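Autophagy protein 5 (Saccharomyces cerevisiae, PDB 2DYO) acts in autophagic vesicle formation and cytoplasm-to-vacuole transport in yeast, and is required for selective degradation of the nucleus and of mitochondria. Local coordinates at residues Asn50-Pro53 and Leu54-Lys58; Gly160-Lys163 and Ala164-Leu168; Arg183-Gln186 and Asp187-Ile191. One frame throughout, in Å; residues are numbered along the deposited sequence.

From the N terminus, interaction 1 (50-58) comes first, where the chain turns from a 3-10 segment into helix 52-59 of the first ubiquitin-like domain. Interactions 2 (160-168) and 3 (183-191) both belong to the alpha-helical region: the former forms the short helix 163-166 after helix 142-159, the latter begins helix 185-195 after helix 170-182. Each closes only a local helical turn within one continuous stretch and ends before the next begins, so they lie in series, none nested or crossed. Interactions 2 and 3 touch where L168 CD1 packs on I191 CG2 at 3.8 Å, while interaction 1 stands apart, its nearest atoms about 6 Å from those of interaction 3.

Interaction 1 of 3, residues Asn50-Pro53 and Leu54-Lys58; sequences NYMP and LIWNK
M52 and W56, one helical turn apart, run side by side and point the same way. The methyl CE of M52 ends 3.5 Å from W56 NE1 and 3.7 Å from W56 CE2, with SD 5.5 Å from the centroid of the five-membered ring and 35° off its normal, an oblique Met-aromatic contact. The thioether reaches the indole because its chain bends at both chi2 and chi3. On another flank M52 SD meets I55 CD1 at 4.0 Å. An alanine in place of W56 would probably leave the M52 methyl without its indole neighbour and free to turn.

The backbone sets this spacing. W56 N donates to M52 O at 2.8 Å in a nearly straight bond (176°), flanked by bonds from I55 N to Y51 O and from N57 N to P53 O. The ring of the N-cap residue Y51 meets L54 CD2 at its edge, 4.3 Å from Y51 CD2. A water joins the first turn to the preceding 3-10 segment, donating to N50 O and accepting from L54 N at 3.1 Å.

Farther out, the Y51 hydroxyl is hydrogen-bonded to the backbone of another protein chain, which also packs on P53 and L54. Helix 52-59, following strands 15-22 and 37-43 in a mixed sheet of order 2-1-5-3-4, is the helix of the ubiquitin-like (beta-grasp) fold; it lies against strand 37-43, where Y51 covers I40, V42 and P43, and W56 reaches F26 and L63. Beyond that domain, N50 touches W177 and I181 of helix 170-182 in the alpha-helical region.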
# COMPACT_ATOMS: atom_id res chain seq x y z
N ASN A 50 -0.45 -9.38 -5.84
CA ASN A 50 -0.85 -9.30 -7.24
C ASN A 50 0.28 -9.78 -8.17
O ASN A 50 0.10 -9.86 -9.39
CB ASN A 50 -1.25 -7.87 -7.60
CG ASN A 50 -2.59 -7.49 -7.00
OD1 ASN A 50 -2.96 -6.32 -6.94
ND2 ASN A 50 -3.33 -8.50 -6.56
N TYR A 51 1.43 -10.09 -7.58
CA TYR A 51 2.56 -10.55 -8.38
C TYR A 51 2.87 -12.04 -8.23
O TYR A 51 3.91 -12.51 -8.70
CB TYR A 51 3.79 -9.70 -8.06
CG TYR A 51 3.56 -8.25 -8.40
CD1 TYR A 51 2.84 -7.42 -7.54
CD2 TYR A 51 3.90 -7.74 -9.65
CE1 TYR A 51 2.46 -6.14 -7.92
CE2 TYR A 51 3.53 -6.46 -10.04
CZ TYR A 51 2.80 -5.67 -9.17
OH TYR A 51 2.38 -4.43 -9.58
N MET A 52 1.98 -12.79 -7.59
CA MET A 52 2.19 -14.22 -7.43
C MET A 52 2.19 -14.95 -8.77
O MET A 52 2.99 -15.86 -9.00
CB MET A 52 1.13 -14.83 -6.50
CG MET A 52 1.30 -14.42 -5.05
SD MET A 52 3.02 -14.52 -4.51
CE MET A 52 3.35 -16.27 -4.66
N PRO A 53 1.27 -14.57 -9.68
CA PRO A 53 1.23 -15.23 -11.00
C PRO A 53 2.57 -15.09 -11.71
O PRO A 53 3.09 -16.04 -12.29
CB PRO A 53 0.11 -14.49 -11.72
CG PRO A 53 -0.83 -14.15 -10.60
CD PRO A 53 0.12 -13.66 -9.53
N LEU A 54 3.13 -13.88 -11.65
CA LEU A 54 4.41 -13.58 -12.28
C LEU A 54 5.51 -14.42 -11.65
O LEU A 54 6.40 -14.93 -12.34
CB LEU A 54 4.73 -12.09 -12.11
CG LEU A 54 6.04 -11.57 -12.71
CD1 LEU A 54 5.93 -11.56 -14.22
CD2 LEU A 54 6.32 -10.17 -12.19
N ILE A 55 5.46 -14.56 -10.33
CA ILE A 55 6.45 -15.35 -9.61
C ILE A 55 6.34 -16.83 -9.95
O ILE A 55 7.33 -17.47 -10.35
CB ILE A 55 6.28 -15.18 -8.08
CG1 ILE A 55 6.60 -13.73 -7.68
CG2 ILE A 55 7.18 -16.15 -7.33
CD1 ILE A 55 6.45 -13.45 -6.20
N TRP A 56 5.15 -17.39 -9.79
CA TRP A 56 4.94 -18.80 -10.08
C TRP A 56 5.35 -19.16 -11.51
O TRP A 56 6.06 -20.14 -11.73
CB TRP A 56 3.47 -19.16 -9.85
CG TRP A 56 3.08 -19.20 -8.40
CD1 TRP A 56 2.00 -18.60 -7.82
CD2 TRP A 56 3.77 -19.88 -7.34
NE1 TRP A 56 1.97 -18.87 -6.47
CE2 TRP A 56 3.04 -19.65 -6.15
CE3 TRP A 56 4.93 -20.67 -7.29
CZ2 TRP A 56 3.44 -20.18 -4.92
CZ3 TRP A 56 5.32 -21.19 -6.06
CH2 TRP A 56 4.57 -20.95 -4.89
N ASN A 57 4.92 -18.36 -12.48
CA ASN A 57 5.25 -18.62 -13.88
C ASN A 57 6.76 -18.70 -14.14
O ASN A 57 7.19 -19.38 -15.07
CB ASN A 57 4.66 -17.55 -14.79
CG ASN A 57 5.06 -17.75 -16.25
OD1 ASN A 57 4.68 -18.74 -16.87
ND2 ASN A 57 5.83 -16.81 -16.78
N LYS A 58 7.55 -18.02 -13.32
CA LYS A 58 9.00 -18.04 -13.52
C LYS A 58 9.72 -19.19 -12.84
O LYS A 58 10.74 -19.66 -13.35
CB LYS A 58 9.61 -16.71 -13.05
CG LYS A 58 11.12 -16.65 -13.27
CD LYS A 58 11.71 -15.31 -12.88
CE LYS A 58 13.18 -15.24 -13.28
NZ LYS A 58 13.80 -13.92 -13.02
O HOH W 1 1.47 -11.27 -11.64

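Interaction 2 of 3, residues Gly160-Lys163 and Ala164-Leu168; sequences GSSK and AIMSL
K163 and S167 meet through two hydrogen bonds that converge on one carbonyl. S167 OG donates to K163 O at 2.8 Å, coming from above the carbonyl plane, 36° out of it, and S167 N gives the same oxygen a weak bond at 3.1 Å, bent to 127° at the hydrogen. The hydroxyl reaches back because OG lies anti to its own carbonyl carbon (chi1 -64°), on the side of the backbone N. A side-chain hydroxyl thus reinforces the poor backbone bond in this turn. The remaining direct bond, M166 N to S162 O at 3.2 Å, enters close to the line of the C=O.

The turn belongs to the short helix 163-166, which follows helix 142-159 in the alpha-helical region of the protein. G160 leaves that preceding helix with positive phi, a conformation suited to glycine, and S162 takes the N-cap position, although its side chain makes no capping bond. Water bridges the approach to the new helix, donating to S161 O at 2.8 Å and accepting from A164 N at 3.0 Å.

Close carbon-to-oxygen approaches surround S162 O: I165 CG2 lies 3.2 Å from S162 O, M166 CG is 3.1 Å from that oxygen, and S162 OG lies alongside M166 CG. Outside the turn, A164 packs on C155, and I165 makes apolar contacts with F148 and W151, all on helix 142-159.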
# COMPACT_ATOMS: atom_id res chain seq x y z
N GLY A 160 -21.96 6.35 6.77
CA GLY A 160 -22.83 5.95 7.86
C GLY A 160 -23.54 4.66 7.51
O GLY A 160 -24.17 4.02 8.36
N SER A 161 -23.46 4.27 6.24
CA SER A 161 -24.07 3.03 5.76
C SER A 161 -23.26 2.52 4.58
O SER A 161 -22.47 3.26 3.98
CB SER A 161 -25.52 3.27 5.30
OG SER A 161 -25.57 3.87 4.02
N SER A 162 -23.45 1.25 4.24
CA SER A 162 -22.72 0.65 3.13
C SER A 162 -23.60 0.56 1.89
O SER A 162 -23.31 -0.18 0.96
CB SER A 162 -22.25 -0.75 3.52
OG SER A 162 -23.36 -1.58 3.83
N LYS A 163 -24.68 1.34 1.87
CA LYS A 163 -25.61 1.32 0.75
C LYS A 163 -25.00 1.66 -0.61
O LYS A 163 -25.28 0.98 -1.61
CB LYS A 163 -26.78 2.25 1.03
CG LYS A 163 -27.85 2.22 -0.05
CD LYS A 163 -29.16 2.80 0.43
CE LYS A 163 -30.26 2.61 -0.61
NZ LYS A 163 -31.58 3.09 -0.13
N ALA A 164 -24.18 2.70 -0.67
CA ALA A 164 -23.57 3.12 -1.92
C ALA A 164 -22.77 2.03 -2.62
O ALA A 164 -22.87 1.87 -3.84
CB ALA A 164 -22.67 4.33 -1.67
N ILE A 165 -21.98 1.28 -1.87
CA ILE A 165 -21.16 0.23 -2.48
C ILE A 165 -21.96 -1.03 -2.80
O ILE A 165 -21.67 -1.73 -3.77
CB ILE A 165 -19.94 -0.13 -1.58
CG1 ILE A 165 -18.97 -1.03 -2.35
CG2 ILE A 165 -20.40 -0.82 -0.30
CD1 ILE A 165 -17.73 -1.43 -1.56
N MET A 166 -22.98 -1.32 -1.99
CA MET A 166 -23.80 -2.50 -2.22
C MET A 166 -24.71 -2.33 -3.44
O MET A 166 -25.23 -3.30 -3.99
CB MET A 166 -24.66 -2.80 -0.99
CG MET A 166 -23.85 -3.13 0.26
SD MET A 166 -22.92 -4.66 0.11
CE MET A 166 -21.33 -4.10 -0.46
N SER A 167 -24.88 -1.08 -3.86
CA SER A 167 -25.73 -0.76 -5.00
C SER A 167 -25.02 -0.85 -6.34
O SER A 167 -25.64 -0.72 -7.39
CB SER A 167 -26.34 0.63 -4.84
OG SER A 167 -27.19 0.66 -3.70
N LEU A 168 -23.70 -1.04 -6.32
CA LEU A 168 -22.95 -1.16 -7.56
C LEU A 168 -23.35 -2.48 -8.21
O LEU A 168 -23.72 -3.42 -7.50
CB LEU A 168 -21.45 -1.19 -7.28
CG LEU A 168 -20.78 0.04 -6.65
CD1 LEU A 168 -19.29 -0.27 -6.42
CD2 LEU A 168 -20.94 1.24 -7.55
O HOH W 2 -23.29 4.46 1.60

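Interaction 3 of 3, residues Arg183-Gln186 and Asp187-Ile191; sequences RNFQ and DFIEI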
# COMPACT_ATOMS: atom_id res chain seq x y z
N ARG A 183 -4.35 -0.72 -14.09
CA ARG A 183 -3.90 0.65 -13.83
C ARG A 183 -4.75 1.63 -14.62
O ARG A 183 -4.26 2.63 -15.13
CB ARG A 183 -2.42 0.83 -14.22
CG ARG A 183 -1.47 -0.18 -13.58
CD ARG A 183 -1.75 -0.35 -12.09
NE ARG A 183 -1.50 0.87 -11.33
CZ ARG A 183 -1.84 1.03 -10.05
NH1 ARG A 183 -2.44 0.04 -9.40
NH2 ARG A 183 -1.55 2.17 -9.42
N ASN A 184 -6.04 1.34 -14.72
CA ASN A 184 -6.97 2.21 -15.43
C ASN A 184 -7.43 3.29 -14.44
O ASN A 184 -8.40 3.09 -13.70
CB ASN A 184 -8.19 1.43 -15.92
CG ASN A 184 -9.08 2.26 -16.84
OD1 ASN A 184 -9.38 3.42 -16.55
ND2 ASN A 184 -9.50 1.67 -17.95
N PHE A 185 -6.73 4.41 -14.44
CA PHE A 185 -7.03 5.53 -13.55
C PHE A 185 -8.48 5.99 -13.66
O PHE A 185 -9.16 6.19 -12.65
CB PHE A 185 -6.09 6.69 -13.87
CG PHE A 185 -6.27 7.88 -12.97
CD1 PHE A 185 -5.95 7.80 -11.61
CD2 PHE A 185 -6.74 9.09 -13.47
CE1 PHE A 185 -6.10 8.90 -10.77
CE2 PHE A 185 -6.88 10.20 -12.64
CZ PHE A 185 -6.56 10.11 -11.29
N GLN A 186 -8.95 6.17 -14.90
CA GLN A 186 -10.32 6.63 -15.12
C GLN A 186 -11.36 5.75 -14.46
O GLN A 186 -12.28 6.24 -13.81
CB GLN A 186 -10.61 6.73 -16.63
CG GLN A 186 -9.79 7.78 -17.37
CD GLN A 186 -8.29 7.50 -17.32
OE1 GLN A 186 -7.84 6.38 -17.56
NE2 GLN A 186 -7.51 8.54 -17.01
N ASP A 187 -11.24 4.44 -14.62
CA ASP A 187 -12.21 3.54 -14.01
C ASP A 187 -12.13 3.61 -12.49
O ASP A 187 -13.15 3.65 -11.81
CB ASP A 187 -11.98 2.10 -14.47
CG ASP A 187 -12.37 1.87 -15.92
OD1 ASP A 187 -12.21 0.72 -16.39
OD2 ASP A 187 -12.82 2.82 -16.58
N PHE A 188 -10.91 3.63 -11.95
CA PHE A 188 -10.75 3.69 -10.50
C PHE A 188 -11.41 4.94 -9.92
O PHE A 188 -12.17 4.86 -8.95
CB PHE A 188 -9.27 3.64 -10.11
CG PHE A 188 -9.05 3.60 -8.63
CD1 PHE A 188 -9.06 4.77 -7.88
CD2 PHE A 188 -8.92 2.39 -7.97
CE1 PHE A 188 -8.95 4.74 -6.49
CE2 PHE A 188 -8.81 2.34 -6.58
CZ PHE A 188 -8.82 3.51 -5.84
N ILE A 189 -11.10 6.09 -10.50
CA ILE A 189 -11.68 7.35 -10.04
C ILE A 189 -13.20 7.33 -10.15
O ILE A 189 -13.91 7.80 -9.26
CB ILE A 189 -11.14 8.54 -10.87
CG1 ILE A 189 -9.68 8.80 -10.51
CG2 ILE A 189 -12.01 9.77 -10.65
CD1 ILE A 189 -9.46 9.23 -9.06
N GLU A 190 -13.69 6.77 -11.24
CA GLU A 190 -15.12 6.69 -11.48
C GLU A 190 -15.86 5.94 -10.39
O GLU A 190 -16.82 6.46 -9.81
CB GLU A 190 -15.40 6.01 -12.83
CG GLU A 190 -16.86 6.04 -13.24
CD GLU A 190 -17.10 5.36 -14.57
OE1 GLU A 190 -17.28 4.13 -14.60
OE2 GLU A 190 -17.10 6.07 -15.60
N ILE A 191 -15.42 4.72 -10.09
CA ILE A 191 -16.09 3.93 -9.08
C ILE A 191 -15.85 4.40 -7.64
O ILE A 191 -16.79 4.45 -6.85
CB ILE A 191 -15.71 2.44 -9.20
CG1 ILE A 191 -15.99 1.94 -10.61
CG2 ILE A 191 -16.52 1.61 -8.21
CD1 ILE A 191 -17.43 2.10 -11.04
O HOH W 3 -12.10 3.12 -19.13
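N184 and D187 meet at the start of helix 185-195, where the asparagine serves as the N-cap. From N184 CB, 4.1 Å from D187 CB, the chain goes to CG, placed anti to its backbone N (chi1 -171°), which brings the amide over the carboxylate. N184 CG lies 3.4 Å from D187 CG, and the two flat groups stack with their planes 14° apart. N184 OD1 then accepts from D187 N at 2.9 Å, a bond nearly straight at the hydrogen whose donor stands above the amide carbonyl plane, 47° out of it. The other branch, N184 ND2, gives a hydrogen to a water that in turn donates to D187 OD2 at 2.7 Å. Cap and water together fix the rotation of the amide and tie the D187 carboxylate to it, and the negative charge of D187 probably sits favourably near the positive end of the helix dipole.

The next residue, F185, offers a ring face to I189 one turn along: I189 CG1 sits 3.6 Å from the ring centroid, a CH-pi contact displaced toward the rim, with I189 CD1 against F185 CZ and CE1. Backbone bonds F188 N to N184 O, I189 N to F185 O and E190 N to Q186 O carry the helix onward.

F188 and F185 both meet the ring of W12, which belongs to helix 4-12; F185 and I189 also touch K8 of that helix. Helix 170-182 receives F188 at F176 and S179, D187 at K175, and I191 at E172 and F176, so the first turns of helix 185-195 pack on both helix 4-12 and helix 170-182.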